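Local atomic coordinates of glycosyl hydrolase family 2, TIM barrel domain protein (Faecalibacterium prausnitzii A2-165, PDB entry 6ED2), a protein that probably hydrolyses beta-glucuronides, as a family 2 glycoside hydrolase of a human gut bacterium counted among the drug-reactivating beta-glucuronidases. Residues Gly44-Ser49 with Met71-Ser76; Ala75-Leu80 with Asn192-His197; Glu88-Phe93 with Lys182-Tyr187; Gly115-Arg120 with Val158-Glu163. All blocks are in the same frame, centred on the assembly; numbering follows the deposited sequence.

Contact 1 of 4, residues Gly44-Ser49 with Met71-Ser76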
# COMPACT_ATOMS: atom_id res chain seq x y z
N GLY A 44 2.50 -14.11 32.23
CA GLY A 44 2.41 -15.34 31.50
C GLY A 44 1.01 -15.50 30.97
O GLY A 44 0.30 -14.52 30.76
N MET A 45 0.63 -16.76 30.74
CA MET A 45 -0.73 -17.06 30.32
C MET A 45 -1.58 -17.17 31.57
O MET A 45 -1.29 -17.98 32.45
CB MET A 45 -0.80 -18.35 29.50
CG MET A 45 -0.13 -18.28 28.15
SD MET A 45 -0.81 -17.01 27.03
CE MET A 45 -2.53 -17.29 27.15
N TRP A 46 -2.63 -16.35 31.66
CA TRP A 46 -3.63 -16.45 32.71
C TRP A 46 -4.91 -17.00 32.10
O TRP A 46 -5.00 -17.23 30.90
CB TRP A 46 -3.88 -15.09 33.36
CG TRP A 46 -2.73 -14.47 34.14
CD1 TRP A 46 -1.39 -14.59 33.90
CD2 TRP A 46 -2.85 -13.58 35.26
NE1 TRP A 46 -0.67 -13.84 34.80
CE2 TRP A 46 -1.54 -13.22 35.65
CE3 TRP A 46 -3.94 -13.06 35.97
CZ2 TRP A 46 -1.29 -12.36 36.73
CZ3 TRP A 46 -3.69 -12.20 37.05
CH2 TRP A 46 -2.37 -11.86 37.41
N ARG A 47 -5.92 -17.20 32.95
CA ARG A 47 -7.27 -17.49 32.51
C ARG A 47 -8.09 -16.20 32.53
O ARG A 47 -7.78 -15.24 33.25
CB ARG A 47 -7.93 -18.55 33.40
CG ARG A 47 -7.12 -19.84 33.59
CD ARG A 47 -6.71 -20.48 32.26
NE ARG A 47 -7.87 -20.82 31.42
CZ ARG A 47 -7.78 -21.33 30.20
NH1 ARG A 47 -6.58 -21.57 29.66
NH2 ARG A 47 -8.88 -21.60 29.50
N PHE A 48 -9.16 -16.19 31.75
CA PHE A 48 -9.88 -14.96 31.46
C PHE A 48 -11.32 -15.31 31.14
O PHE A 48 -11.59 -16.28 30.44
CB PHE A 48 -9.22 -14.21 30.28
CG PHE A 48 -9.95 -12.95 29.84
CD1 PHE A 48 -9.48 -11.70 30.23
CD2 PHE A 48 -11.05 -13.01 28.99
CE1 PHE A 48 -10.11 -10.52 29.80
CE2 PHE A 48 -11.69 -11.84 28.56
CZ PHE A 48 -11.21 -10.59 28.97
N SER A 49 -12.24 -14.49 31.65
CA SER A 49 -13.64 -14.66 31.29
C SER A 49 -14.31 -13.29 31.27
O SER A 49 -14.11 -12.48 32.18
CB SER A 49 -14.37 -15.57 32.29
OG SER A 49 -15.68 -15.80 31.82
N MET A 71 -5.30 -16.14 28.33
CA MET A 71 -5.09 -14.74 28.03
C MET A 71 -3.70 -14.35 28.50
O MET A 71 -3.37 -14.54 29.67
CB MET A 71 -6.16 -13.86 28.70
CG MET A 71 -5.96 -12.36 28.53
SD MET A 71 -6.22 -11.81 26.82
CE MET A 71 -7.70 -12.70 26.33
N PRO A 72 -2.84 -13.85 27.61
CA PRO A 72 -1.50 -13.44 28.05
C PRO A 72 -1.58 -12.17 28.89
O PRO A 72 -2.38 -11.27 28.62
CB PRO A 72 -0.75 -13.19 26.74
CG PRO A 72 -1.84 -12.85 25.75
CD PRO A 72 -3.06 -13.64 26.17
N VAL A 73 -0.74 -12.11 29.92
CA VAL A 73 -0.55 -10.95 30.78
C VAL A 73 0.95 -10.66 30.75
O VAL A 73 1.75 -11.57 30.98
CB VAL A 73 -1.05 -11.23 32.20
CG1 VAL A 73 -0.67 -10.09 33.13
CG2 VAL A 73 -2.56 -11.47 32.21
N PRO A 74 1.39 -9.43 30.45
CA PRO A 74 0.62 -8.22 30.17
C PRO A 74 0.15 -8.09 28.71
O PRO A 74 0.90 -8.37 27.79
CB PRO A 74 1.62 -7.10 30.50
CG PRO A 74 2.95 -7.71 30.08
CD PRO A 74 2.84 -9.17 30.48
N ALA A 75 -1.08 -7.60 28.53
CA ALA A 75 -1.61 -7.21 27.23
C ALA A 75 -2.97 -6.57 27.46
O ALA A 75 -3.63 -6.82 28.48
CB ALA A 75 -1.74 -8.41 26.28
N SER A 76 -3.39 -5.74 26.51
CA SER A 76 -4.81 -5.48 26.36
C SER A 76 -5.46 -6.74 25.83
O SER A 76 -4.84 -7.49 25.05
CB SER A 76 -5.08 -4.32 25.40
OG SER A 76 -4.42 -3.13 25.81

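Contact 2 of 4, residues Ala75-Leu80 with Asn192-His197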
# COMPACT_ATOMS: atom_id res chain seq x y z
N ALA A 75 -1.08 -7.60 28.53
CA ALA A 75 -1.61 -7.21 27.23
C ALA A 75 -2.97 -6.57 27.46
O ALA A 75 -3.63 -6.82 28.48
CB ALA A 75 -1.74 -8.41 26.28
N SER A 76 -3.39 -5.74 26.51
CA SER A 76 -4.81 -5.48 26.36
C SER A 76 -5.46 -6.74 25.83
O SER A 76 -4.84 -7.49 25.05
CB SER A 76 -5.08 -4.32 25.40
OG SER A 76 -4.42 -3.13 25.81
N PHE A 77 -6.70 -7.00 26.24
CA PHE A 77 -7.36 -8.20 25.73
C PHE A 77 -7.94 -8.00 24.33
O PHE A 77 -8.14 -8.99 23.62
CB PHE A 77 -8.44 -8.69 26.71
CG PHE A 77 -9.68 -7.79 26.82
CD1 PHE A 77 -10.68 -7.80 25.85
CD2 PHE A 77 -9.84 -6.97 27.94
CE1 PHE A 77 -11.83 -6.99 25.97
CE2 PHE A 77 -10.99 -6.16 28.07
CZ PHE A 77 -11.98 -6.17 27.07
N CYS A 78 -8.16 -6.75 23.90
CA CYS A 78 -9.12 -6.48 22.82
C CYS A 78 -8.66 -7.03 21.46
O CYS A 78 -9.47 -7.60 20.72
CB CYS A 78 -9.38 -4.97 22.72
SG CYS A 78 -9.55 -4.08 24.31
N ASP A 79 -7.40 -6.82 21.09
CA ASP A 79 -6.95 -7.10 19.72
C ASP A 79 -6.46 -8.53 19.52
O ASP A 79 -5.96 -8.87 18.44
CB ASP A 79 -5.85 -6.13 19.31
CG ASP A 79 -6.38 -4.76 18.94
OD1 ASP A 79 -7.63 -4.59 18.96
OD2 ASP A 79 -5.55 -3.86 18.63
N LEU A 80 -6.57 -9.38 20.54
CA LEU A 80 -6.21 -10.78 20.40
C LEU A 80 -7.31 -11.58 19.72
O LEU A 80 -7.01 -12.59 19.07
CB LEU A 80 -5.89 -11.37 21.78
CG LEU A 80 -4.73 -10.62 22.46
CD1 LEU A 80 -4.50 -11.13 23.84
CD2 LEU A 80 -3.47 -10.78 21.65
N ASN A 192 -10.21 2.44 23.60
CA ASN A 192 -10.38 2.12 25.02
C ASN A 192 -9.79 0.74 25.36
O ASN A 192 -10.47 -0.15 25.86
CB ASN A 192 -11.85 2.19 25.41
CG ASN A 192 -12.07 2.16 26.92
OD1 ASN A 192 -11.33 2.80 27.67
ND2 ASN A 192 -13.07 1.40 27.37
N TYR A 193 -8.49 0.59 25.09
CA TYR A 193 -7.80 -0.65 25.44
C TYR A 193 -7.87 -0.89 26.95
O TYR A 193 -7.58 0.00 27.75
CB TYR A 193 -6.34 -0.58 25.00
CG TYR A 193 -6.12 -0.82 23.51
CD1 TYR A 193 -6.61 -1.97 22.89
CD2 TYR A 193 -5.43 0.11 22.74
CE1 TYR A 193 -6.42 -2.18 21.53
CE2 TYR A 193 -5.24 -0.08 21.39
CZ TYR A 193 -5.74 -1.23 20.78
OH TYR A 193 -5.53 -1.41 19.43
N ALA A 194 -8.26 -2.10 27.34
CA ALA A 194 -8.26 -2.46 28.75
C ALA A 194 -7.71 -3.88 28.90
O ALA A 194 -7.47 -4.58 27.92
CB ALA A 194 -9.64 -2.35 29.37
N GLY A 195 -7.53 -4.29 30.15
CA GLY A 195 -6.90 -5.56 30.45
C GLY A 195 -5.88 -5.37 31.55
O GLY A 195 -6.01 -4.45 32.36
N ILE A 196 -4.86 -6.22 31.59
CA ILE A 196 -3.76 -6.06 32.53
C ILE A 196 -2.52 -5.76 31.70
O ILE A 196 -1.92 -6.66 31.10
CB ILE A 196 -3.56 -7.29 33.42
CG1 ILE A 196 -4.82 -7.57 34.21
CG2 ILE A 196 -2.41 -7.06 34.39
CD1 ILE A 196 -4.60 -8.60 35.29
N HIS A 197 -2.14 -4.49 31.68
CA HIS A 197 -1.20 -3.96 30.70
C HIS A 197 0.25 -4.06 31.13
O HIS A 197 1.13 -3.83 30.29
CB HIS A 197 -1.53 -2.49 30.42
CG HIS A 197 -2.80 -2.28 29.66
ND1 HIS A 197 -3.53 -1.12 29.73
CD2 HIS A 197 -3.46 -3.10 28.81
CE1 HIS A 197 -4.59 -1.23 28.95
NE2 HIS A 197 -4.56 -2.41 28.37
O HOH W 1 -8.63 -2.13 18.48

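Contact 3 of 4, residues Glu88-Phe93 with Lys182-Tyr187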
# COMPACT_ATOMS: atom_id res chain seq x y z
N GLU A 88 -14.68 -5.06 21.38
CA GLU A 88 -15.38 -3.89 21.91
C GLU A 88 -16.05 -4.16 23.26
O GLU A 88 -16.81 -3.31 23.73
CB GLU A 88 -16.42 -3.40 20.90
CG GLU A 88 -15.84 -2.78 19.62
CD GLU A 88 -15.43 -1.31 19.80
OE1 GLU A 88 -15.73 -0.72 20.86
OE2 GLU A 88 -14.81 -0.73 18.88
N TYR A 89 -15.80 -5.32 23.88
CA TYR A 89 -16.46 -5.64 25.14
C TYR A 89 -16.26 -4.54 26.17
O TYR A 89 -15.13 -4.09 26.42
CB TYR A 89 -15.93 -6.96 25.71
CG TYR A 89 -16.61 -7.28 27.02
CD1 TYR A 89 -17.85 -7.94 27.03
CD2 TYR A 89 -16.06 -6.90 28.24
CE1 TYR A 89 -18.49 -8.23 28.22
CE2 TYR A 89 -16.71 -7.18 29.44
CZ TYR A 89 -17.92 -7.84 29.42
OH TYR A 89 -18.57 -8.14 30.60
N CYS A 90 -17.36 -4.14 26.80
CA CYS A 90 -17.34 -3.06 27.78
C CYS A 90 -18.12 -3.51 29.01
O CYS A 90 -19.32 -3.79 28.92
CB CYS A 90 -17.93 -1.77 27.20
SG CYS A 90 -17.75 -0.32 28.31
N GLY A 91 -17.44 -3.62 30.14
CA GLY A 91 -18.09 -4.08 31.34
C GLY A 91 -17.10 -4.78 32.26
O GLY A 91 -15.92 -4.43 32.29
N ASP A 92 -17.62 -5.75 33.01
CA ASP A 92 -16.83 -6.56 33.93
C ASP A 92 -16.15 -7.72 33.20
O ASP A 92 -16.78 -8.38 32.36
CB ASP A 92 -17.72 -7.15 35.03
CG ASP A 92 -18.14 -6.14 36.08
OD1 ASP A 92 -17.56 -5.04 36.19
OD2 ASP A 92 -19.08 -6.48 36.83
N PHE A 93 -14.89 -7.99 33.54
CA PHE A 93 -14.17 -9.15 33.02
C PHE A 93 -13.18 -9.62 34.08
O PHE A 93 -12.72 -8.84 34.92
CB PHE A 93 -13.45 -8.83 31.69
CG PHE A 93 -12.61 -7.57 31.72
CD1 PHE A 93 -11.24 -7.63 31.98
CD2 PHE A 93 -13.19 -6.32 31.49
CE1 PHE A 93 -10.45 -6.49 32.01
CE2 PHE A 93 -12.42 -5.16 31.52
CZ PHE A 93 -11.04 -5.24 31.78
N LYS A 182 -23.16 -3.34 26.18
CA LYS A 182 -22.52 -2.06 26.47
C LYS A 182 -21.38 -1.83 25.49
O LYS A 182 -20.69 -2.76 25.08
CB LYS A 182 -21.99 -2.04 27.91
CG LYS A 182 -22.85 -1.27 28.93
CD LYS A 182 -22.45 -1.57 30.39
CE LYS A 182 -22.99 -2.93 30.87
NZ LYS A 182 -22.35 -3.46 32.13
N ILE A 183 -21.20 -0.57 25.11
CA ILE A 183 -20.12 -0.13 24.24
C ILE A 183 -19.52 1.11 24.88
O ILE A 183 -20.25 1.90 25.50
CB ILE A 183 -20.62 0.17 22.80
CG1 ILE A 183 -19.46 0.41 21.86
CG2 ILE A 183 -21.54 1.38 22.77
CD1 ILE A 183 -18.60 -0.78 21.75
N ALA A 184 -18.21 1.26 24.79
CA ALA A 184 -17.57 2.45 25.35
C ALA A 184 -17.63 3.59 24.34
O ALA A 184 -17.45 3.38 23.13
CB ALA A 184 -16.12 2.17 25.73
N ALA A 185 -17.91 4.79 24.84
CA ALA A 185 -18.00 6.00 24.02
C ALA A 185 -17.04 7.03 24.61
O ALA A 185 -17.46 7.90 25.39
CB ALA A 185 -19.43 6.54 23.97
N PRO A 186 -15.76 6.97 24.26
CA PRO A 186 -14.78 7.87 24.87
C PRO A 186 -15.00 9.31 24.46
O PRO A 186 -15.47 9.59 23.36
CB PRO A 186 -13.44 7.36 24.34
CG PRO A 186 -13.71 6.01 23.75
CD PRO A 186 -15.14 6.05 23.29
N TYR A 187 -14.65 10.23 25.36
CA TYR A 187 -14.48 11.63 24.98
C TYR A 187 -13.07 11.90 24.53
O TYR A 187 -12.67 13.07 24.41
CB TYR A 187 -14.82 12.59 26.14
CG TYR A 187 -16.22 12.48 26.69
CD1 TYR A 187 -17.23 11.82 25.98
CD2 TYR A 187 -16.54 13.04 27.93
CE1 TYR A 187 -18.51 11.72 26.50
CE2 TYR A 187 -17.80 12.94 28.46
CZ TYR A 187 -18.78 12.29 27.74
OH TYR A 187 -20.04 12.21 28.27
O HOH W 2 -16.40 -0.64 23.81
O HOH W 3 -15.20 1.94 21.59
O HOH W 4 -19.96 -5.27 25.58
O HOH W 5 -21.26 -5.55 29.96

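Contact 4 of 4, residues Gly115-Arg120 with Val158-Glu163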
# COMPACT_ATOMS: atom_id res chain seq x y z
N GLY A 115 1.35 -3.51 38.16
CA GLY A 115 1.76 -2.31 37.44
C GLY A 115 0.56 -1.46 37.06
O GLY A 115 0.57 -0.24 37.26
N SER A 116 -0.50 -2.10 36.57
CA SER A 116 -1.77 -1.43 36.32
C SER A 116 -2.83 -2.48 36.00
O SER A 116 -2.51 -3.60 35.57
CB SER A 116 -1.69 -0.41 35.17
OG SER A 116 -1.47 -1.07 33.92
N VAL A 117 -4.08 -2.11 36.24
CA VAL A 117 -5.24 -2.84 35.74
C VAL A 117 -6.22 -1.80 35.21
O VAL A 117 -6.55 -0.85 35.92
CB VAL A 117 -5.91 -3.73 36.82
CG1 VAL A 117 -7.11 -4.45 36.23
CG2 VAL A 117 -4.92 -4.76 37.40
N THR A 118 -6.65 -1.96 33.97
CA THR A 118 -7.41 -0.92 33.27
C THR A 118 -8.86 -1.36 33.15
O THR A 118 -9.12 -2.42 32.57
CB THR A 118 -6.78 -0.67 31.91
OG1 THR A 118 -5.38 -0.36 32.09
CG2 THR A 118 -7.50 0.46 31.18
N HIS A 119 -9.80 -0.57 33.68
CA HIS A 119 -9.62 0.74 34.32
C HIS A 119 -9.68 0.70 35.85
O HIS A 119 -9.24 1.63 36.53
CB HIS A 119 -10.72 1.70 33.84
CG HIS A 119 -10.52 2.22 32.45
ND1 HIS A 119 -9.47 3.05 32.12
CD2 HIS A 119 -11.23 2.04 31.32
CE1 HIS A 119 -9.54 3.35 30.83
NE2 HIS A 119 -10.60 2.74 30.33
N ARG A 120 -10.31 -0.33 36.40
CA ARG A 120 -10.48 -0.48 37.84
C ARG A 120 -10.43 -1.97 38.15
O ARG A 120 -10.63 -2.81 37.27
CB ARG A 120 -11.80 0.14 38.32
CG ARG A 120 -13.07 -0.41 37.63
CD ARG A 120 -14.28 0.55 37.80
NE ARG A 120 -13.88 1.89 37.41
CZ ARG A 120 -14.02 2.38 36.18
NH1 ARG A 120 -14.60 1.66 35.22
NH2 ARG A 120 -13.60 3.61 35.92
N VAL A 158 -8.86 -11.47 39.55
CA VAL A 158 -9.00 -10.03 39.39
C VAL A 158 -10.30 -9.77 38.65
O VAL A 158 -10.49 -10.22 37.52
CB VAL A 158 -7.80 -9.41 38.65
CG1 VAL A 158 -7.99 -7.90 38.49
CG2 VAL A 158 -6.51 -9.70 39.39
N LEU A 159 -11.21 -9.04 39.31
CA LEU A 159 -12.42 -8.54 38.68
C LEU A 159 -12.10 -7.12 38.21
O LEU A 159 -11.90 -6.21 39.02
CB LEU A 159 -13.59 -8.56 39.64
CG LEU A 159 -14.82 -7.76 39.21
CD1 LEU A 159 -15.29 -8.18 37.82
CD2 LEU A 159 -15.94 -7.92 40.24
N ALA A 160 -12.02 -6.94 36.89
CA ALA A 160 -11.71 -5.65 36.31
C ALA A 160 -12.93 -5.14 35.54
O ALA A 160 -13.87 -5.87 35.25
CB ALA A 160 -10.48 -5.75 35.40
N ASN A 161 -12.89 -3.84 35.23
CA ASN A 161 -14.00 -3.18 34.55
C ASN A 161 -13.41 -2.06 33.69
O ASN A 161 -12.45 -1.41 34.10
CB ASN A 161 -15.01 -2.62 35.57
CG ASN A 161 -16.22 -1.97 34.92
OD1 ASN A 161 -16.16 -0.83 34.50
ND2 ASN A 161 -17.30 -2.72 34.80
N ASN A 162 -13.97 -1.86 32.49
CA ASN A 162 -13.44 -0.84 31.59
C ASN A 162 -14.49 0.17 31.17
O ASN A 162 -14.32 0.85 30.15
CB ASN A 162 -12.80 -1.49 30.36
CG ASN A 162 -13.81 -2.23 29.50
OD1 ASN A 162 -14.95 -2.44 29.91
ND2 ASN A 162 -13.39 -2.64 28.30
N GLU A 163 -15.59 0.27 31.92
CA GLU A 163 -16.61 1.25 31.59
C GLU A 163 -16.09 2.66 31.83
O GLU A 163 -15.26 2.91 32.70
CB GLU A 163 -17.87 0.99 32.42
CG GLU A 163 -18.60 -0.24 31.97
CD GLU A 163 -19.74 -0.66 32.89
OE1 GLU A 163 -19.56 -1.59 33.68
OE2 GLU A 163 -20.84 -0.08 32.78

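Contact 1 of 4, residues Gly44-Ser49 with Met71-Ser76
Val-73 lays one methyl, CG2, over a face of the Trp-46 indole, 3.6 Å from the centre of the five-membered ring and close to its normal. This is a CH-pi contact, with the two side chains crossing obliquely; a beta-branched residue suits the place because its fork presents a methyl to the ring without a flexible arm. The indole NE1 bonds to Leu-42 O, which helps to fix the ring's rotation. Next along, Phe-48 and Met-71 lie side by side and point the same way, their CB atoms 3.5 Å apart. With CG of Met-71 anti to its backbone N (chi1 175°), bends at the next two torsions curl the chain over the ring, bringing CE above one face and SD to 5.1 Å from the centroid, a rather distant Met-aromatic contact. On the other side of the sheet, which packs against a neighbouring subunit, the bent chain of Met-45 sets CE 3.8 Å from Pro-72 CD. Four backbone bonds run beneath: Gly-44 and Val-73 exchange N-H and C=O, with Val-73 N to Gly-44 O at 2.8 Å, and Trp-46 and Met-71 do likewise. Pro-72, having no N-H to give, falls at the non-hydrogen-bonded position between them. Regular antiparallel pairing, with aromatic and thioether side chains packed on one face, is characteristic of the beta-sandwich that family 2 enzymes use as their sugar-binding domain.

Contact 2 of 4, residues Ala75-Leu80 with Asn192-His197
Tyr-193 and Asp-79 meet through a hydrogen bond, OH to OD2 at 2.6 Å. The carboxylate stands nearly perpendicular to the ring (84° between planes), and OD2 receives the hydroxyl on its syn side but well out of the carboxylate plane. Arg-604 also bonds to this hydroxyl, and its charge would probably favour an ionised Asp-79; a water held by OD1 at 2.7 Å reaches the hydroxyl only weakly. Along the ring's edge lies Cys-78 SG, 3.9 Å from Tyr-193 CD1, small enough to fit between ring and backbone. Ser-76 OG sits 2.7 Å from His-197 NE2 and accepts a hydrogen bond from Arg-330 N. Behind these groups the backbones hold the spacing: Phe-77 N bonds to Ala-194 O at 3.0 Å, and Ala-75 N to Ile-196 O at 2.9 Å, whereas the return bond from Ile-196 N is weak. Gly-195 suits the close approach to Ser-76, their CA atoms being 4.6 Å apart, and its phi of 134° is one that glycine takes readily. Strands 75-76 and 195-196 thus form a two-stranded antiparallel sheet; it touches Phe-93 and Tyr-95 of strand 92-101 through Phe-77, Ala-194 and Ile-196, while Ser-76 and His-197 make backbone bonds to Arg-328 and Leu-332.

Contact 3 of 4, residues Glu88-Phe93 with Lys182-Tyr187
Ile-183 meets the one flat group that reaches across, the carboxylate of Glu-88: the methyl CD1 comes in obliquely beside OE1, while its approach to Glu-88 CB, at 3.5 Å, is an ordinary apolar one. The same OE1 takes bonds from two waters, one of which goes on to Ala-184 O. The other, at 2.8 Å from Ala-184 N, accepts from that N-H and also donates to Glu-88 O, joining three polar atoms at one point. The second flat group, the ring of Tyr-89, turns away from 182-187; it packs against Phe-50, and its hydroxyl donates to Asp-92 O, tying the loop to itself. Cys-90 packs directly too: SG, anti to its backbone N (chi1 -173°), lies 3.9 Å from Ala-184 CB. Both residues are small, which lets the two backbones come near each other. A further water accepts from Cys-90 N and donates at 2.7 Å to Lys-182 O, and another, bound to Cys-90 O, is shared only weakly with Lys-182 NZ. Lys-182 CB lies against that carbonyl oxygen, Cys-90 O, at 3.3 Å. Four waters thus stand where direct hydrogen bonds between the segments might be, and the direct contacts are van der Waals.

Contact 4 of 4, residues Gly115-Arg120 with Val158-Glu163
Val-117 CG1 packs 3.7 Å from Ala-160 CB, and near Val-158 as well, at the closed, apolar end of the contact. There a small methyl opposite a branched valine suits the close approach of the chains. Next comes a classic beta bulge: His-119 and Arg-120 both face Asn-161, whose carbonyl oxygen takes a straight bond from His-119 N at 2.8 Å and a weak one from Arg-120 N, while Asn-161 N returns a bond to Arg-120 O. Within this bulge region the peptide before His-119 is cis. The imidazole CD2 lies 3.5 Å from Asn-162 O, at the ring's edge, and NE2 is held by Asn-192 OD1.

The partly exposed side, by contrast, is polar. Arg-120 runs alongside Asn-161, its CG set between backbone N and carbonyl carbon (chi1 56°), and a bend at chi3 directs NH1 to two acceptors, Glu-163 O at 2.9 Å and Asn-161 OD1 at 3.0 Å, both in the guanidinium plane. From the opposite face of the amide, Glu-163 N also reaches OD1, closing an Asx turn. Asn-161 ND2 donates to Glu-163 OE1 at 2.8 Å, almost straight, and also to Asp-92 OD1, while NE of Arg-120 forms a salt bridge with Glu-134. With both hydrogens of NH1 committed and NE paired, the arginine is held in place, and its charge probably polarises the amide and carbonyl it grips.

All four contacts belong to the sugar-binding domain, yet they hold it differently. Contacts 1, 2 and 4 are largely buried, whereas contact 3 is partly open and relies on water. Contact 1 is regular sheet pairing with apolar side chains, and it shares Ala-75 and Ser-76 with contact 2, where a short two-stranded sheet is joined by polar side-chain contacts as well as apolar ones; both also touch a second subunit. Contacts 3 and 4 meet where neighbouring strands 92-101 and 152-161 run into loops, Asn-162 OD1 accepting from Gly-91 N. Contact 4 joins contact 2 by a probable backbone bond, Thr-118 N to Gly-195 O. Contact 3 instead packs against a third subunit.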